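336aa long hypothetical dTDP-glucose 4,6-dehydratase (Pyrococcus horikoshii, PDB 2HUN) binds NAD(+) in a Rossmann-type fold and is probably a dTDP-glucose 4,6-dehydratase, a lyase acting on nucleotide-activated sugars. Local coordinates at residues K248-M261 with F300-L312. Numbering follows the deposited sequence.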
loop_
_atom_site.group_PDB
_atom_site.type_symbol
_atom_site.label_atom_id
_atom_site.label_comp_id
_atom_site.label_asym_id
_atom_site.label_seq_id
_atom_site.Cartn_x
_atom_site.Cartn_y
_atom_site.Cartn_z
ATOM N N LYS A 248 -7.760 15.157 -21.816
ATOM C CA LYS A 248 -7.924 15.056 -23.256
ATOM C C LYS A 248 -7.648 13.651 -23.768
ATOM O O LYS A 248 -6.994 12.847 -23.103
ATOM C CB LYS A 248 -6.975 16.031 -23.953
ATOM C CG LYS A 248 -7.182 17.484 -23.562
ATOM C CD LYS A 248 -6.139 18.383 -24.184
ATOM C CE LYS A 248 -6.378 19.833 -23.801
ATOM N NZ LYS A 248 -7.698 20.327 -24.277
ATOM N N THR A 249 -8.162 13.366 -24.958
ATOM C CA THR A 249 -7.954 12.075 -25.594
ATOM C C THR A 249 -6.732 12.233 -26.480
ATOM O O THR A 249 -6.325 13.357 -26.778
ATOM C CB THR A 249 -9.149 11.694 -26.462
ATOM O OG1 THR A 249 -9.317 12.670 -27.498
ATOM C CG2 THR A 249 -10.399 11.652 -25.619
ATOM N N ASN A 250 -6.141 11.122 -26.897
ATOM C CA ASN A 250 -4.963 11.194 -27.747
ATOM C C ASN A 250 -5.221 11.982 -29.027
ATOM O O ASN A 250 -4.370 12.756 -29.468
ATOM C CB ASN A 250 -4.458 9.790 -28.075
ATOM C CG ASN A 250 -3.961 9.054 -26.843
ATOM O OD1 ASN A 250 -3.776 9.654 -25.784
ATOM N ND2 ASN A 250 -3.733 7.755 -26.977
ATOM N N LEU A 251 -6.394 11.801 -29.623
ATOM C CA LEU A 251 -6.711 12.530 -30.842
ATOM C C LEU A 251 -6.683 14.025 -30.562
ATOM O O LEU A 251 -6.165 14.800 -31.362
ATOM C CB LEU A 251 -8.088 12.134 -31.385
ATOM C CG LEU A 251 -8.545 12.930 -32.615
ATOM C CD1 LEU A 251 -7.483 12.866 -33.708
ATOM C CD2 LEU A 251 -9.869 12.379 -33.121
ATOM N N GLU A 252 -7.244 14.425 -29.423
ATOM C CA GLU A 252 -7.267 15.835 -29.039
ATOM C C GLU A 252 -5.853 16.370 -28.887
ATOM O O GLU A 252 -5.540 17.471 -29.348
ATOM C CB GLU A 252 -8.009 16.024 -27.713
ATOM C CG GLU A 252 -9.515 16.150 -27.838
ATOM C CD GLU A 252 -10.186 16.311 -26.484
ATOM O OE1 GLU A 252 -10.058 15.390 -25.647
ATOM O OE2 GLU A 252 -10.832 17.359 -26.261
ATOM N N VAL A 253 -5.007 15.589 -28.222
ATOM C CA VAL A 253 -3.619 15.975 -28.003
ATOM C C VAL A 253 -2.927 16.137 -29.351
ATOM O O VAL A 253 -2.294 17.159 -29.612
ATOM C CB VAL A 253 -2.876 14.916 -27.153
ATOM C CG1 VAL A 253 -1.395 15.260 -27.055
ATOM C CG2 VAL A 253 -3.493 14.855 -25.756
ATOM N N VAL A 254 -3.068 15.132 -30.210
ATOM C CA VAL A 254 -2.455 15.172 -31.533
ATOM C C VAL A 254 -2.924 16.365 -32.366
ATOM O O VAL A 254 -2.107 17.056 -32.969
ATOM C CB VAL A 254 -2.725 13.863 -32.300
ATOM C CG1 VAL A 254 -2.317 14.014 -33.759
ATOM C CG2 VAL A 254 -1.941 12.727 -31.654
ATOM N N LYS A 255 -4.228 16.620 -32.398
ATOM C CA LYS A 255 -4.748 17.751 -33.164
ATOM C C LYS A 255 -4.140 19.075 -32.714
ATOM O O LYS A 255 -3.854 19.947 -33.535
ATOM C CB LYS A 255 -6.275 17.841 -33.046
ATOM C CG LYS A 255 -7.048 16.947 -34.014
ATOM C CD LYS A 255 -8.555 17.135 -33.854
ATOM C CE LYS A 255 -9.337 16.072 -34.610
ATOM N NZ LYS A 255 -10.807 16.241 -34.435
ATOM N N ILE A 256 -3.948 19.231 -31.409
ATOM C CA ILE A 256 -3.378 20.461 -30.872
ATOM C C ILE A 256 -1.885 20.574 -31.188
ATOM O O ILE A 256 -1.391 21.657 -31.500
ATOM C CB ILE A 256 -3.626 20.548 -29.341
ATOM C CG1 ILE A 256 -5.117 20.793 -29.087
ATOM C CG2 ILE A 256 -2.788 21.658 -28.726
ATOM C CD1 ILE A 256 -5.517 20.789 -27.629
ATOM N N ILE A 257 -1.170 19.458 -31.115
ATOM C CA ILE A 257 0.259 19.456 -31.415
ATOM C C ILE A 257 0.497 19.885 -32.864
ATOM O O ILE A 257 1.370 20.704 -33.149
ATOM C CB ILE A 257 0.874 18.051 -31.202
ATOM C CG1 ILE A 257 0.930 17.731 -29.704
ATOM C CG2 ILE A 257 2.271 17.985 -31.826
ATOM C CD1 ILE A 257 1.447 16.346 -29.388
ATOM N N LEU A 258 -0.289 19.329 -33.778
ATOM C CA LEU A 258 -0.150 19.655 -35.192
ATOM C C LEU A 258 -0.453 21.121 -35.441
ATOM O O LEU A 258 0.283 21.799 -36.159
ATOM C CB LEU A 258 -1.074 18.769 -36.029
ATOM C CG LEU A 258 -0.769 17.277 -35.883
ATOM C CD1 LEU A 258 -1.685 16.471 -36.776
ATOM C CD2 LEU A 258 0.690 17.019 -36.234
ATOM N N ARG A 259 -1.538 21.612 -34.850
ATOM C CA ARG A 259 -1.903 23.009 -35.010
ATOM C C ARG A 259 -0.756 23.896 -34.547
ATOM O O ARG A 259 -0.329 24.799 -35.264
ATOM C CB ARG A 259 -3.166 23.336 -34.200
ATOM C CG ARG A 259 -3.346 24.826 -33.930
ATOM C CD ARG A 259 -4.730 25.147 -33.383
ATOM N NE ARG A 259 -4.995 24.557 -32.071
ATOM C CZ ARG A 259 -4.537 25.041 -30.916
ATOM N NH1 ARG A 259 -3.779 26.131 -30.891
ATOM N NH2 ARG A 259 -4.848 24.434 -29.778
ATOM N N LEU A 260 -0.249 23.617 -33.349
ATOM C CA LEU A 260 0.833 24.407 -32.772
ATOM C C LEU A 260 2.155 24.256 -33.507
ATOM O O LEU A 260 3.082 25.038 -33.297
ATOM C CB LEU A 260 0.997 24.068 -31.286
ATOM C CG LEU A 260 -0.201 24.504 -30.432
ATOM C CD1 LEU A 260 -0.038 24.023 -28.997
ATOM C CD2 LEU A 260 -0.326 26.021 -30.479
ATOM N N MET A 261 2.241 23.247 -34.367
ATOM C CA MET A 261 3.445 23.042 -35.154
ATOM C C MET A 261 3.213 23.706 -36.511
ATOM O O MET A 261 3.940 23.464 -37.476
ATOM C CB MET A 261 3.736 21.546 -35.322
ATOM C CG MET A 261 4.413 20.910 -34.115
ATOM S SD MET A 261 4.797 19.153 -34.334
ATOM C CE MET A 261 6.525 19.244 -34.794
ATOM N N PHE A 300 -2.482 24.210 -21.439
ATOM C CA PHE A 300 -2.031 23.064 -22.213
ATOM C C PHE A 300 -1.330 23.551 -23.484
ATOM O O PHE A 300 -0.283 23.020 -23.870
ATOM C CB PHE A 300 -3.213 22.167 -22.581
ATOM C CG PHE A 300 -2.813 20.902 -23.287
ATOM C CD1 PHE A 300 -2.024 19.951 -22.647
ATOM C CD2 PHE A 300 -3.211 20.666 -24.598
ATOM C CE1 PHE A 300 -1.639 18.783 -23.301
ATOM C CE2 PHE A 300 -2.830 19.500 -25.259
ATOM C CZ PHE A 300 -2.043 18.557 -24.607
ATOM N N ASP A 301 -1.908 24.568 -24.121
ATOM C CA ASP A 301 -1.344 25.146 -25.341
ATOM C C ASP A 301 0.058 25.704 -25.128
ATOM O O ASP A 301 0.951 25.505 -25.956
ATOM C CB ASP A 301 -2.249 26.262 -25.866
ATOM C CG ASP A 301 -3.317 25.751 -26.811
ATOM O OD1 ASP A 301 -4.027 24.790 -26.455
ATOM O OD2 ASP A 301 -3.449 26.319 -27.912
ATOM N N GLU A 302 0.250 26.416 -24.023
ATOM C CA GLU A 302 1.552 26.992 -23.729
ATOM C C GLU A 302 2.565 25.888 -23.438
ATOM O O GLU A 302 3.712 25.955 -23.876
ATOM C CB GLU A 302 1.452 27.949 -22.534
ATOM C CG GLU A 302 0.589 29.181 -22.797
ATOM C CD GLU A 302 0.453 30.075 -21.579
ATOM O OE1 GLU A 302 0.044 29.569 -20.517
ATOM O OE2 GLU A 302 0.750 31.284 -21.679
ATOM N N GLY A 303 2.129 24.863 -22.713
ATOM C CA GLY A 303 3.017 23.766 -22.372
ATOM C C GLY A 303 3.427 22.930 -23.570
ATOM O O GLY A 303 4.566 22.462 -23.643
ATOM N N ILE A 304 2.493 22.727 -24.497
ATOM C CA ILE A 304 2.760 21.944 -25.703
ATOM C C ILE A 304 3.690 22.730 -26.625
ATOM O O ILE A 304 4.598 22.168 -27.235
ATOM C CB ILE A 304 1.441 21.610 -26.445
ATOM C CG1 ILE A 304 0.702 20.496 -25.702
ATOM C CG2 ILE A 304 1.725 21.188 -27.882
ATOM C CD1 ILE A 304 1.470 19.170 -25.649
ATOM N N LYS A 305 3.452 24.035 -26.709
ATOM C CA LYS A 305 4.259 24.929 -27.528
ATOM C C LYS A 305 5.702 24.907 -27.022
ATOM O O LYS A 305 6.643 24.823 -27.807
ATOM C CB LYS A 305 3.698 26.352 -27.444
ATOM C CG LYS A 305 4.398 27.381 -28.318
ATOM C CD LYS A 305 3.959 27.279 -29.773
ATOM C CE LYS A 305 3.360 28.598 -30.272
ATOM N NZ LYS A 305 2.055 28.949 -29.624
ATOM N N LYS A 306 5.873 24.979 -25.704
ATOM C CA LYS A 306 7.208 24.959 -25.115
ATOM C C LYS A 306 7.851 23.597 -25.344
ATOM O O LYS A 306 9.062 23.494 -25.516
ATOM C CB LYS A 306 7.148 25.253 -23.610
ATOM C CG LYS A 306 6.728 26.675 -23.269
ATOM C CD LYS A 306 6.936 26.991 -21.792
ATOM C CE LYS A 306 8.383 26.764 -21.383
ATOM N NZ LYS A 306 8.867 27.812 -20.454
ATOM N N THR A 307 7.027 22.557 -25.350
ATOM C CA THR A 307 7.508 21.202 -25.558
ATOM C C THR A 307 7.911 21.005 -27.022
ATOM O O THR A 307 8.904 20.333 -27.318
ATOM C CB THR A 307 6.430 20.175 -25.150
ATOM O OG1 THR A 307 6.103 20.365 -23.764
ATOM C CG2 THR A 307 6.936 18.750 -25.353
ATOM N N ILE A 308 7.143 21.601 -27.933
ATOM C CA ILE A 308 7.446 21.512 -29.358
ATOM C C ILE A 308 8.795 22.185 -29.614
ATOM O O ILE A 308 9.686 21.594 -30.227
ATOM C CB ILE A 308 6.355 22.213 -30.212
ATOM C CG1 ILE A 308 5.050 21.411 -30.144
ATOM C CG2 ILE A 308 6.835 22.366 -31.659
ATOM C CD1 ILE A 308 3.838 22.126 -30.716
ATOM N N ASP A 309 8.945 23.417 -29.128
ATOM C CA ASP A 309 10.186 24.162 -29.304
ATOM C C ASP A 309 11.396 23.400 -28.767
ATOM O O ASP A 309 12.433 23.340 -29.423
ATOM C CB ASP A 309 10.107 25.520 -28.600
ATOM C CG ASP A 309 9.038 26.424 -29.186
ATOM O OD1 ASP A 309 8.354 26.004 -30.142
ATOM O OD2 ASP A 309 8.884 27.556 -28.685
ATOM N N TRP A 310 11.266 22.821 -27.576
ATOM C CA TRP A 310 12.375 22.088 -26.972
ATOM C C TRP A 310 12.848 20.905 -27.811
ATOM O O TRP A 310 14.047 20.735 -28.024
ATOM C CB TRP A 310 12.002 21.576 -25.576
ATOM C CG TRP A 310 13.193 21.068 -24.814
ATOM C CD1 TRP A 310 14.036 21.803 -24.033
ATOM C CD2 TRP A 310 13.715 19.731 -24.816
ATOM N NE1 TRP A 310 15.051 21.009 -23.550
ATOM C CE2 TRP A 310 14.879 19.733 -24.018
ATOM C CE3 TRP A 310 13.313 18.530 -25.418
ATOM C CZ2 TRP A 310 15.648 18.583 -23.802
ATOM C CZ3 TRP A 310 14.077 17.385 -25.205
ATOM C CH2 TRP A 310 15.234 17.421 -24.403
ATOM N N TYR A 311 11.911 20.081 -28.273
ATOM C CA TYR A 311 12.265 18.910 -29.066
ATOM C C TYR A 311 12.836 19.241 -30.434
ATOM O O TYR A 311 13.678 18.504 -30.955
ATOM C CB TYR A 311 11.062 17.973 -29.223
ATOM C CG TYR A 311 10.870 17.084 -28.018
ATOM C CD1 TYR A 311 10.183 17.541 -26.897
ATOM C CD2 TYR A 311 11.465 15.824 -27.959
ATOM C CE1 TYR A 311 10.097 16.768 -25.743
ATOM C CE2 TYR A 311 11.391 15.045 -26.809
ATOM C CZ TYR A 311 10.706 15.527 -25.703
ATOM O OH TYR A 311 10.662 14.789 -24.546
ATOM N N LEU A 312 12.389 20.344 -31.020
ATOM C CA LEU A 312 12.901 20.718 -32.325
ATOM C C LEU A 312 14.341 21.237 -32.200
ATOM O O LEU A 312 15.175 20.962 -33.064
ATOM C CB LEU A 312 11.972 21.753 -32.975
ATOM C CG LEU A 312 10.588 21.183 -33.307
ATOM C CD1 LEU A 312 9.722 22.239 -33.974
ATOM C CD2 LEU A 312 10.749 19.972 -34.220
#
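The ring of Phe-300 is sandwiched between Lys-248 CD on one face, a CH-pi contact 4.0 Å from the centroid, and CG1 of Ile-304 on the opposite face. Ile-256 CD1 meets the ring edge at CE2, 3.8 Å away, and Val-253 CG2 closes on CZ. With CG anti to the backbone N (chi1 -175°), the phenyl group reaches across to helix 250-260; Lys-248 suits its place because its straight methylene chain lays CD and CE over the aromatic face, while a bend at chi4 turns the ammonium away from the ring. The second flat contact is ionic: guanidinium against carboxylate. NH1 and NH2 of Arg-259 both donate to Asp-301 OD2, each at 3.0 Å and within the guanidinium plane, on the syn side of OD2 but tilted out of the carboxylate plane toward the same face; a weak bond from NH2 to OD1 is added, and the two planes are only 21° apart. A leucine in place of Asp-301 would probably leave the Arg-259 guanidinium without its mate and free to turn. Next to the salt bridge Leu-260 is a knob in the hole formed by Asp-301, Ile-304, Lys-305 and Ile-308, its CD1 3.5 Å from Ile-304 CG2. The branched isoleucines wall that hole: Ile-308 CD1 presses tightly on Leu-260 CB, at 3.5 Å, and also meets Met-261 CG. The helix axes approach to 9.8 Å and cross at -61°, in what is probably the smaller, substrate-binding domain of this extended short-chain dehydrogenase family. Helix 250-260 lies between helix 300-313 and the parallel sheet 205-208/268-271, on which Val-254 and Leu-258 rest, while Ile-257 and Met-261 also touch helix 191-200; on the cofactor side, Phe-300 meets Tyr-182, next to the NAD-binding Asn-181 on strand 172-182.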